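PDB 4Z8I: peptidoglycan recognition protein 3 from Branchiostoma belcheri tsingtauense, which probably cleaves the amide bond between the glycan strands and peptide stems of peptidoglycan as a zinc amidase, its action augmented by a fused chitin-binding domain. Local coordinates for residues G148-L152 with N153-E157; S101-S104 with S105-Q109; G41-T44 with S45-T48. All coordinates share one frame; numbering follows the deposited sequence.

Contact 1. Residues G148-L152 with N153-E157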
loop_
_atom_site.group_PDB
_atom_site.type_symbol
_atom_site.label_atom_id
_atom_site.label_comp_id
_atom_site.label_asym_id
_atom_site.label_seq_id
_atom_site.Cartn_x
_atom_site.Cartn_y
_atom_site.Cartn_z
ATOM N N GLY A 148 -8.781 -9.088 9.596
ATOM C CA GLY A 148 -9.348 -9.377 8.292
ATOM C C GLY A 148 -9.767 -10.823 8.137
ATOM O O GLY A 148 -9.571 -11.643 9.036
ATOM N N ALA A 149 -10.357 -11.130 6.987
ATOM C CA ALA A 149 -10.709 -12.498 6.637
ATOM C C ALA A 149 -10.232 -12.784 5.219
ATOM O O ALA A 149 -11.037 -12.935 4.299
ATOM C CB ALA A 149 -12.207 -12.705 6.752
ATOM N N HIS A 150 -8.913 -12.855 5.054
ATOM C CA HIS A 150 -8.302 -13.006 3.737
ATOM C C HIS A 150 -7.343 -14.193 3.662
ATOM O O HIS A 150 -7.078 -14.714 2.579
ATOM C CB HIS A 150 -7.570 -11.718 3.348
ATOM C CG HIS A 150 -6.505 -11.309 4.320
ATOM N ND1 HIS A 150 -5.214 -11.788 4.255
ATOM C CD2 HIS A 150 -6.540 -10.466 5.379
ATOM C CE1 HIS A 150 -4.499 -11.257 5.232
ATOM N NE2 HIS A 150 -5.281 -10.452 5.928
ATOM N N ALA A 151 -6.821 -14.613 4.811
ATOM C CA ALA A 151 -5.898 -15.744 4.869
ATOM C C ALA A 151 -5.920 -16.393 6.248
ATOM O O ALA A 151 -5.357 -15.856 7.207
ATOM C CB ALA A 151 -4.493 -15.300 4.512
ATOM N N LEU A 152 -6.551 -17.561 6.324
ATOM C CA LEU A 152 -6.871 -18.226 7.589
ATOM C C LEU A 152 -5.689 -18.395 8.545
ATOM O O LEU A 152 -5.809 -18.132 9.742
ATOM C CB LEU A 152 -7.506 -19.592 7.313
ATOM C CG LEU A 152 -8.420 -20.155 8.405
ATOM C CD1 LEU A 152 -9.837 -19.622 8.244
ATOM C CD2 LEU A 152 -8.408 -21.681 8.417
ATOM N N ASN A 153 -4.554 -18.838 8.016
ATOM C CA ASN A 153 -3.377 -19.094 8.844
ATOM C C ASN A 153 -2.768 -17.841 9.480
ATOM O O ASN A 153 -1.963 -17.946 10.406
ATOM C CB ASN A 153 -2.300 -19.823 8.029
ATOM C CG ASN A 153 -2.618 -21.293 7.809
ATOM O OD1 ASN A 153 -3.253 -21.935 8.643
ATOM N ND2 ASN A 153 -2.167 -21.833 6.681
ATOM N N VAL A 154 -3.154 -16.661 8.995
ATOM C CA VAL A 154 -2.401 -15.448 9.300
ATOM C C VAL A 154 -3.271 -14.188 9.489
ATOM O O VAL A 154 -2.753 -13.078 9.650
ATOM C CB VAL A 154 -1.305 -15.220 8.217
ATOM C CG1 VAL A 154 -1.897 -14.598 6.963
ATOM C CG2 VAL A 154 -0.169 -14.381 8.756
ATOM N N ASN A 155 -4.589 -14.371 9.500
ATOM C CA ASN A 155 -5.525 -13.256 9.673
ATOM C C ASN A 155 -5.273 -12.397 10.916
ATOM O O ASN A 155 -5.435 -11.179 10.881
ATOM C CB ASN A 155 -6.971 -13.759 9.689
ATOM C CG ASN A 155 -7.504 -14.060 8.306
ATOM O OD1 ASN A 155 -7.007 -13.537 7.309
ATOM N ND2 ASN A 155 -8.529 -14.900 8.238
ATOM N N THR A 156 -4.880 -13.036 12.010
ATOM C CA THR A 156 -4.640 -12.328 13.264
ATOM C C THR A 156 -3.276 -11.646 13.303
ATOM O O THR A 156 -3.002 -10.851 14.199
ATOM C CB THR A 156 -4.744 -13.275 14.477
ATOM O OG1 THR A 156 -3.691 -14.245 14.420
ATOM C CG2 THR A 156 -6.085 -13.988 14.481
ATOM N N GLU A 157 -2.420 -11.956 12.336
ATOM C CA GLU A 157 -1.056 -11.442 12.358
ATOM C C GLU A 157 -0.734 -10.574 11.152
ATOM O O GLU A 157 0.429 -10.249 10.917
ATOM C CB GLU A 157 -0.049 -12.594 12.417
ATOM C CG GLU A 157 0.157 -13.203 13.791
ATOM C CD GLU A 157 1.290 -14.215 13.805
ATOM O OE1 GLU A 157 2.245 -14.031 14.589
ATOM O OE2 GLU A 157 1.225 -15.194 13.029
HETATM O O HOH W 1 -6.083 -9.546 8.960
HETATM O O HOH W 2 -5.368 -16.300 12.067
#
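N155 reaches back to H150 and A151 in a loop beside the zinc site of the amidase domain, the side chain of H150 lying about 6 Å from the metal. The chain reverses through a type I beta turn over A151 to V154, closed by V154 N donating to A151 O at 2.9 Å. With CG anti to its own carbonyl carbon (chi1 -79°), the N155 amide turns back over the backbone of G148 to A151. Its OD1 accepts two backbone N-H groups: H150 N lies 3.0 Å from N155 OD1, and A151 N is closer, 2.7 Å from the same oxygen. Both bonds are fairly straight, and the donors come from opposite faces of the amide plane, so the pair grips the oxygen and would probably resist a flip of the amide. The same OD1 sits over the centre of the H150 ring, the ring and amide planes standing 68° apart. Beside this, A151 CB rests against V154 CG1 at 3.6 Å, the apolar part of the turn. A water bridges G148 and N155, accepting from G148 N at 2.8 Å and hydrogen-bonded to N155 O. H150 ND1 hydrogen-bonds to NE2 of the zinc ligand H93, so N155, by fixing the backbone that carries H150, probably acts as a third-shell support of the metal site. The loop runs between strands 138-140 and 158-163. H150 and V154 pack on V91 of strand 87-94, while A151 and V154 lean on V205 of helix 202-205, where N153 ND2 also bonds to V205 O.

Contact 2. Residues S101-S104 with S105-Q109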
loop_
_atom_site.group_PDB
_atom_site.type_symbol
_atom_site.label_atom_id
_atom_site.label_comp_id
_atom_site.label_asym_id
_atom_site.label_seq_id
_atom_site.Cartn_x
_atom_site.Cartn_y
_atom_site.Cartn_z
ATOM N N SER A 101 -10.354 1.212 -13.757
ATOM C CA SER A 101 -9.415 2.257 -14.154
ATOM C C SER A 101 -9.786 3.649 -13.642
ATOM O O SER A 101 -9.004 4.591 -13.768
ATOM C CB SER A 101 -9.279 2.276 -15.678
ATOM O OG SER A 101 -8.336 3.246 -16.094
ATOM N N THR A 102 -10.977 3.773 -13.067
ATOM C CA THR A 102 -11.430 5.045 -12.513
ATOM C C THR A 102 -11.875 4.863 -11.069
ATOM O O THR A 102 -12.168 3.745 -10.646
ATOM C CB THR A 102 -12.600 5.621 -13.323
ATOM O OG1 THR A 102 -13.684 4.686 -13.333
ATOM C CG2 THR A 102 -12.168 5.888 -14.746
ATOM N N GLN A 103 -11.926 5.956 -10.315
ATOM C CA GLN A 103 -12.372 5.884 -8.930
ATOM C C GLN A 103 -13.812 5.391 -8.853
ATOM O O GLN A 103 -14.183 4.703 -7.908
ATOM C CB GLN A 103 -12.224 7.235 -8.223
ATOM C CG GLN A 103 -12.664 7.217 -6.759
ATOM C CD GLN A 103 -12.204 8.438 -5.982
ATOM O OE1 GLN A 103 -11.219 9.081 -6.339
ATOM N NE2 GLN A 103 -12.916 8.758 -4.910
ATOM N N SER A 104 -14.614 5.729 -9.856
ATOM C CA SER A 104 -16.009 5.304 -9.885
ATOM C C SER A 104 -16.117 3.797 -10.092
ATOM O O SER A 104 -16.759 3.095 -9.305
ATOM C CB SER A 104 -16.768 6.041 -10.985
ATOM O OG SER A 104 -16.266 5.692 -12.262
ATOM N N SER A 105 -15.477 3.305 -11.148
ATOM C CA SER A 105 -15.501 1.878 -11.459
ATOM C C SER A 105 -14.822 1.031 -10.377
ATOM O O SER A 105 -15.259 -0.084 -10.078
ATOM C CB SER A 105 -14.882 1.611 -12.833
ATOM O OG SER A 105 -13.613 2.223 -12.951
ATOM N N CYS A 106 -13.756 1.554 -9.787
ATOM C CA CYS A 106 -13.095 0.837 -8.704
ATOM C C CYS A 106 -13.951 0.847 -7.443
ATOM O O CYS A 106 -13.970 -0.124 -6.687
ATOM C CB CYS A 106 -11.705 1.408 -8.436
ATOM S SG CYS A 106 -10.499 1.017 -9.728
ATOM N N SER A 107 -14.628 1.932 -7.201
ATOM C CA SER A 107 -15.532 2.001 -6.094
ATOM C C SER A 107 -16.677 1.049 -6.266
ATOM O O SER A 107 -17.085 0.411 -5.337
ATOM C CB SER A 107 -16.015 3.414 -5.911
ATOM O OG SER A 107 -14.940 4.211 -5.559
ATOM N N LEU A 108 -17.192 0.957 -7.473
ATOM C CA LEU A 108 -18.224 0.004 -7.752
ATOM C C LEU A 108 -17.691 -1.382 -7.544
ATOM O O LEU A 108 -18.347 -2.196 -6.975
ATOM C CB LEU A 108 -18.748 0.143 -9.170
ATOM C CG LEU A 108 -19.799 -0.888 -9.558
ATOM C CD1 LEU A 108 -19.298 -2.297 -9.591
ATOM C CD2 LEU A 108 -21.040 -0.798 -8.751
ATOM N N GLN A 109 -16.482 -1.634 -7.988
ATOM C CA GLN A 109 -15.917 -2.948 -7.884
ATOM C C GLN A 109 -15.752 -3.373 -6.447
ATOM O O GLN A 109 -16.029 -4.474 -6.109
ATOM C CB GLN A 109 -14.610 -3.019 -8.640
ATOM C CG GLN A 109 -14.161 -4.420 -8.956
ATOM C CD GLN A 109 -15.259 -5.282 -9.492
ATOM O OE1 GLN A 109 -16.014 -4.878 -10.320
ATOM N NE2 GLN A 109 -15.335 -6.472 -9.026
#
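S107 turns back onto Q103 in the first turn of helix 103-120, an amidase-domain helix that T102 opens from the N-cap position. Starting at the base, S107 CB sits 3.0 Å from Q103 O, with S104 O a little farther off. The next bond holds OG anti to the carbonyl carbon of S107 (chi1 -65°), which swings the hydroxyl toward the preceding turn, and S107 OG donates to Q103 O at 2.5 Å. That oxygen also receives the helical bond from S107 N, at 2.9 Å, so one residue supplies two donors: the hydroxyl lies nearer the carbonyl plane and the amide well above it. Y139 OH of strand 138-140 adds a weak bond to Q103 O. With an alanine here, Q103 O would probably lose its hydroxyl donor and be left to the amide of the same residue and the weak bond from Y139. At the N-cap the turn carries a small hydroxyl cluster. T102 OG1, placed between its backbone N and carbonyl carbon (chi1 59°), bonds to S105 OG at 2.5 Å and to S104 OG at 3.0 Å, and either member of each pair could donate. The backbone continues the helical pattern, L108 N donating to S104 O and C106 N to T102 O. C106 SG lies 3.3 Å from T102 O and is joined in a disulfide to C100 SG.

Contact 3. Residues G41-T44 with S45-T48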
loop_
_atom_site.group_PDB
_atom_site.type_symbol
_atom_site.label_atom_id
_atom_site.label_comp_id
_atom_site.label_asym_id
_atom_site.label_seq_id
_atom_site.Cartn_x
_atom_site.Cartn_y
_atom_site.Cartn_z
ATOM N N GLY A 41 18.479 13.689 4.307
ATOM C CA GLY A 41 18.635 13.446 5.730
ATOM C C GLY A 41 17.312 13.205 6.432
ATOM O O GLY A 41 16.262 13.188 5.793
ATOM N N ARG A 42 17.363 13.041 7.752
ATOM C CA ARG A 42 16.189 12.651 8.530
ATOM C C ARG A 42 15.887 13.612 9.675
ATOM O O ARG A 42 14.787 13.599 10.232
ATOM C CB ARG A 42 16.395 11.251 9.112
ATOM C CG ARG A 42 17.471 11.200 10.188
ATOM C CD ARG A 42 17.727 9.787 10.691
ATOM N NE ARG A 42 18.394 8.949 9.700
ATOM C CZ ARG A 42 18.770 7.694 9.923
ATOM N NH1 ARG A 42 19.371 6.997 8.968
ATOM N NH2 ARG A 42 18.544 7.138 11.105
ATOM N N GLU A 43 16.864 14.436 10.037
ATOM C CA GLU A 43 16.730 15.284 11.217
ATOM C C GLU A 43 15.865 16.510 10.947
ATOM O O GLU A 43 15.608 16.858 9.795
ATOM C CB GLU A 43 18.108 15.707 11.740
ATOM C CG GLU A 43 19.082 14.558 11.982
ATOM C CD GLU A 43 18.722 13.704 13.187
ATOM O OE1 GLU A 43 17.781 14.065 13.925
ATOM O OE2 GLU A 43 19.390 12.669 13.400
ATOM N N THR A 44 15.421 17.155 12.024
ATOM C CA THR A 44 14.580 18.349 11.945
ATOM C C THR A 44 15.246 19.455 11.128
ATOM O O THR A 44 14.583 20.175 10.381
ATOM C CB THR A 44 14.236 18.868 13.360
ATOM O OG1 THR A 44 13.564 17.837 14.095
ATOM C CG2 THR A 44 13.340 20.094 13.296
ATOM N N SER A 45 16.563 19.570 11.261
ATOM C CA SER A 45 17.332 20.552 10.506
ATOM C C SER A 45 17.250 20.306 8.999
ATOM O O SER A 45 17.303 21.244 8.206
ATOM C CB SER A 45 18.794 20.532 10.951
ATOM O OG SER A 45 19.414 19.302 10.613
ATOM N N HIS A 46 17.126 19.041 8.610
ATOM C CA HIS A 46 17.029 18.678 7.201
ATOM C C HIS A 46 15.635 18.959 6.644
ATOM O O HIS A 46 15.458 19.081 5.433
ATOM C CB HIS A 46 17.355 17.193 7.000
ATOM C CG HIS A 46 18.726 16.801 7.451
ATOM N ND1 HIS A 46 18.955 16.106 8.619
ATOM C CD2 HIS A 46 19.942 16.997 6.887
ATOM C CE1 HIS A 46 20.252 15.895 8.758
ATOM N NE2 HIS A 46 20.874 16.426 7.721
ATOM N N CYS A 47 14.650 19.056 7.531
ATOM C CA CYS A 47 13.251 19.098 7.112
ATOM C C CYS A 47 12.588 20.465 7.257
ATOM O O CYS A 47 11.609 20.752 6.569
ATOM C CB CYS A 47 12.438 18.060 7.890
ATOM S SG CYS A 47 13.054 16.365 7.762
ATOM N N THR A 48 13.116 21.303 8.146
ATOM C CA THR A 48 12.443 22.554 8.498
ATOM C C THR A 48 13.173 23.833 8.090
ATOM O O THR A 48 12.700 24.931 8.387
ATOM C CB THR A 48 12.156 22.633 10.010
ATOM O OG1 THR A 48 13.388 22.759 10.731
ATOM C CG2 THR A 48 11.429 21.393 10.467
#
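The H46 ring stands between G41 and S45, with E43 running alongside. G41 CA lies over the centre of one ring face in a CH-pi contact, 3.9 Å from the centroid and 13° off the normal. A side chain on G41 would strike the imidazole, so the glycine fits this spot. Over the opposite face, toward the rim, comes S45 OG. E43 and H46 point the same way side by side, E43 CB 3.3 Å from H46 ND1, with the carboxylate and ring planes 38° apart. With CG anti to its carbonyl carbon (chi1 -60°), H46 turns ND1 back to accept from E43 N at 3.0 Å; H46 N in turn donates to E43 O, so the two residues are bonded both ways. Next along the chain, T44 and T48 cross obliquely, their CG2 methyls 3.7 Å apart. T44 O accepts from three donors, C47 N, T48 N and T48 OG1, the last at 2.9 Å from T44 O, while T48 N comes nearly along the C=O axis. C47 is tied by a disulfide to C33, and R42 NE makes a salt bridge with D31. A short helix after a small strand, tied to a cysteine-rich core by C47-C33, fits a hevein-like chitin-binding domain, consistent with the fused module of this protein.

How the contacts relate
From the N terminus the chain meets contact 3 first, where it leaves strand 40-41 and enters helix 44-48 of the small cystine-rich module. Contact 2 follows at the start of helix 103-120, and contact 1 comes last, closing a turn in the loop between strands 138-140 and 158-163. The three are in series, so none nests or crosses. Contacts 1 and 2 share the amidase domain, their centres about 26 Å apart; contact 3 is about 38 Å from each, centre to centre, and across the chain's centre from both. Disulfide C106-C100 in contact 2 ties helix 103-120 to the preceding loop, C47-C33 in contact 3 ties helix 44-48 to strand 33-34, and contact 1 borders the zinc.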